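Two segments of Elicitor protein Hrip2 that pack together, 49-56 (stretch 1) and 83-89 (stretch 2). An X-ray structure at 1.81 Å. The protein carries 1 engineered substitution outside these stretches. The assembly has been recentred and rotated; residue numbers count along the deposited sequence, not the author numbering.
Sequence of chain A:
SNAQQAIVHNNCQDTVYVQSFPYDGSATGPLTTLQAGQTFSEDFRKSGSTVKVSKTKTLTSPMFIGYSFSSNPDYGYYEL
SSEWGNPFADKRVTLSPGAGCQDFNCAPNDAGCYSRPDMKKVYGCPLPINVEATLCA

Stretch 1 49-56: STVKVSKT
Stretch 2, residues 83-89: EWGNPFA

Residues 49–54 form a β strand ending at S54; K55, at phi/psi -96/3, departs from the extended conformation. Against it lies 83–89, an irregular segment whose end-to-end direction diverges from the strand's by about 50°. No bond joins backbone to backbone; side chains make most of the contact, meeting backbone atoms at V53, S54 and P87, and 359 Å² is buried. The CA atoms of K52 and W84 are 9.3 Å apart, leaving room for an indole, whereas those of S54 and P87 approach to 6.3 Å.

The CA-to-CB bond of W84 (chi1 -52°, m; chi2 -21°) points toward the strand. Its CZ3 lies 3.7 Å from CG2 of T50 (m), a methyl suited to an aromatic neighbour, and 3.9 Å from CE of K52. The CA-to-CB bond of K52 points sideways to stretch 2, but chi1 m followed by three t angles brings CE to the indole. G85, at phi/psi 137/174, suits its place because a CB would jam against the carbonyl O of W84.

N86 to A89 form a type I turn, with P87 at -67/-15 and F88 at -111/21. P87 fits the first inner position, since its ring restrains phi. N86 (t, chi2 9°) turns OD1 back to accept from F88 N at 2.9 Å, while the bond from A89 N to N86 O is weak at 3.3 Å.

The proline ring, C-gamma exo, brings CG to 4.1 Å from S54 CA. F88 (m, chi2 -81°) brings CE2 to 3.5 Å from CG1 of V53 (t), an apolar contact; its CE1 is 3.9 Å from CE of K55. K55 (m, then t throughout) is extended, carrying NZ to P87 O in a 3.0 Å hydrogen bond. One water bridges the same two atoms, accepting from K55 NZ at 2.7 Å and donating to P87 O at 2.8 Å. The CA-to-CB bond of S54 (t) points away, and its OG accepts from T56 N at 3.1 Å, a bond within stretch 1, just where the strand gives way to loop.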

# COMPACT_ATOMS: atom_id res chain seq x y z
N SER A 49 9.78 1.73 10.72
CA SER A 49 9.79 1.05 12.01
C SER A 49 8.60 0.12 12.18
O SER A 49 7.59 0.25 11.48
CB SER A 49 9.79 2.08 13.14
OG SER A 49 10.25 1.50 14.35
N THR A 50 8.74 -0.80 13.13
CA THR A 50 7.63 -1.60 13.61
C THR A 50 7.25 -1.13 15.01
O THR A 50 8.08 -1.15 15.93
CB THR A 50 8.01 -3.09 13.68
OG1 THR A 50 8.25 -3.57 12.35
CG2 THR A 50 6.90 -3.90 14.31
N VAL A 51 6.01 -0.68 15.18
CA VAL A 51 5.57 -0.23 16.50
C VAL A 51 4.71 -1.32 17.14
O VAL A 51 3.58 -1.57 16.68
CB VAL A 51 4.77 1.08 16.40
CG1 VAL A 51 4.36 1.55 17.78
CG2 VAL A 51 5.61 2.16 15.74
N LYS A 52 5.23 -1.99 18.17
CA LYS A 52 4.46 -3.02 18.87
C LYS A 52 3.51 -2.38 19.87
O LYS A 52 3.86 -1.38 20.49
CB LYS A 52 5.38 -3.99 19.61
CG LYS A 52 6.36 -4.74 18.74
CD LYS A 52 7.19 -5.70 19.60
CE LYS A 52 8.20 -6.49 18.75
NZ LYS A 52 9.02 -7.39 19.63
N VAL A 53 2.32 -2.97 20.03
CA VAL A 53 1.29 -2.47 20.92
C VAL A 53 0.69 -3.66 21.65
O VAL A 53 0.17 -4.58 21.02
CB VAL A 53 0.17 -1.75 20.14
CG1 VAL A 53 -0.85 -1.15 21.10
CG2 VAL A 53 0.75 -0.66 19.24
N SER A 54 0.75 -3.65 22.97
CA SER A 54 0.36 -4.83 23.73
C SER A 54 -0.27 -4.39 25.04
O SER A 54 -0.18 -3.23 25.41
CB SER A 54 1.60 -5.70 23.96
OG SER A 54 1.35 -6.75 24.87
N LYS A 55 -0.93 -5.31 25.74
CA LYS A 55 -1.44 -5.01 27.07
C LYS A 55 -0.49 -5.47 28.17
O LYS A 55 -0.81 -5.36 29.35
CB LYS A 55 -2.82 -5.64 27.27
CG LYS A 55 -3.92 -4.99 26.46
CD LYS A 55 -5.23 -5.73 26.70
CE LYS A 55 -6.31 -5.21 25.80
NZ LYS A 55 -7.55 -6.00 25.97
N THR A 56 0.67 -6.00 27.79
CA THR A 56 1.70 -6.33 28.77
C THR A 56 3.00 -5.59 28.49
O THR A 56 3.33 -5.27 27.35
CB THR A 56 1.99 -7.86 28.87
OG1 THR A 56 2.38 -8.37 27.58
CG2 THR A 56 0.76 -8.60 29.35
N GLU A 83 -0.52 -9.97 12.79
CA GLU A 83 0.28 -11.17 12.49
C GLU A 83 0.98 -11.77 13.70
O GLU A 83 1.32 -12.95 13.69
CB GLU A 83 1.35 -10.86 11.43
CG GLU A 83 0.84 -10.65 10.03
CD GLU A 83 1.89 -10.04 9.14
OE1 GLU A 83 2.31 -8.89 9.42
OE2 GLU A 83 2.32 -10.71 8.17
N TRP A 84 1.22 -10.95 14.72
CA TRP A 84 1.87 -11.44 15.94
C TRP A 84 0.91 -11.49 17.12
O TRP A 84 1.32 -11.81 18.24
CB TRP A 84 3.07 -10.56 16.31
CG TRP A 84 4.05 -10.36 15.17
CD1 TRP A 84 4.20 -11.14 14.07
CD2 TRP A 84 5.01 -9.30 15.05
NE1 TRP A 84 5.19 -10.64 13.26
CE2 TRP A 84 5.70 -9.51 13.83
CE3 TRP A 84 5.33 -8.19 15.83
CZ2 TRP A 84 6.72 -8.65 13.40
CZ3 TRP A 84 6.35 -7.34 15.40
CH2 TRP A 84 7.03 -7.57 14.19
N GLY A 85 -0.35 -11.15 16.87
CA GLY A 85 -1.36 -11.10 17.92
C GLY A 85 -2.24 -9.86 17.79
O GLY A 85 -2.00 -9.01 16.94
N ASN A 86 -3.28 -9.76 18.61
CA ASN A 86 -4.10 -8.56 18.69
C ASN A 86 -4.92 -8.54 19.96
O ASN A 86 -5.99 -9.16 20.03
CB ASN A 86 -5.05 -8.41 17.50
CG ASN A 86 -5.85 -7.11 17.56
OD1 ASN A 86 -5.57 -6.24 18.40
ND2 ASN A 86 -6.83 -6.98 16.68
N PRO A 87 -4.43 -7.83 20.98
CA PRO A 87 -5.07 -7.73 22.30
C PRO A 87 -6.38 -6.98 22.20
O PRO A 87 -7.19 -7.03 23.13
CB PRO A 87 -4.07 -6.90 23.11
CG PRO A 87 -2.78 -7.03 22.41
CD PRO A 87 -3.13 -7.13 20.95
N PHE A 88 -6.58 -6.29 21.08
CA PHE A 88 -7.72 -5.39 20.90
C PHE A 88 -8.71 -5.91 19.88
O PHE A 88 -9.50 -5.16 19.34
CB PHE A 88 -7.22 -4.00 20.49
CG PHE A 88 -6.00 -3.55 21.24
CD1 PHE A 88 -6.11 -3.02 22.52
CD2 PHE A 88 -4.74 -3.67 20.68
CE1 PHE A 88 -4.99 -2.61 23.22
CE2 PHE A 88 -3.61 -3.26 21.38
CZ PHE A 88 -3.73 -2.73 22.65
N ALA A 89 -8.67 -7.22 19.65
CA ALA A 89 -9.54 -7.86 18.67
C ALA A 89 -11.05 -7.63 18.91
O ALA A 89 -11.83 -7.55 17.96
CB ALA A 89 -9.23 -9.35 18.61
O HOH W 1 -7.18 -8.63 25.47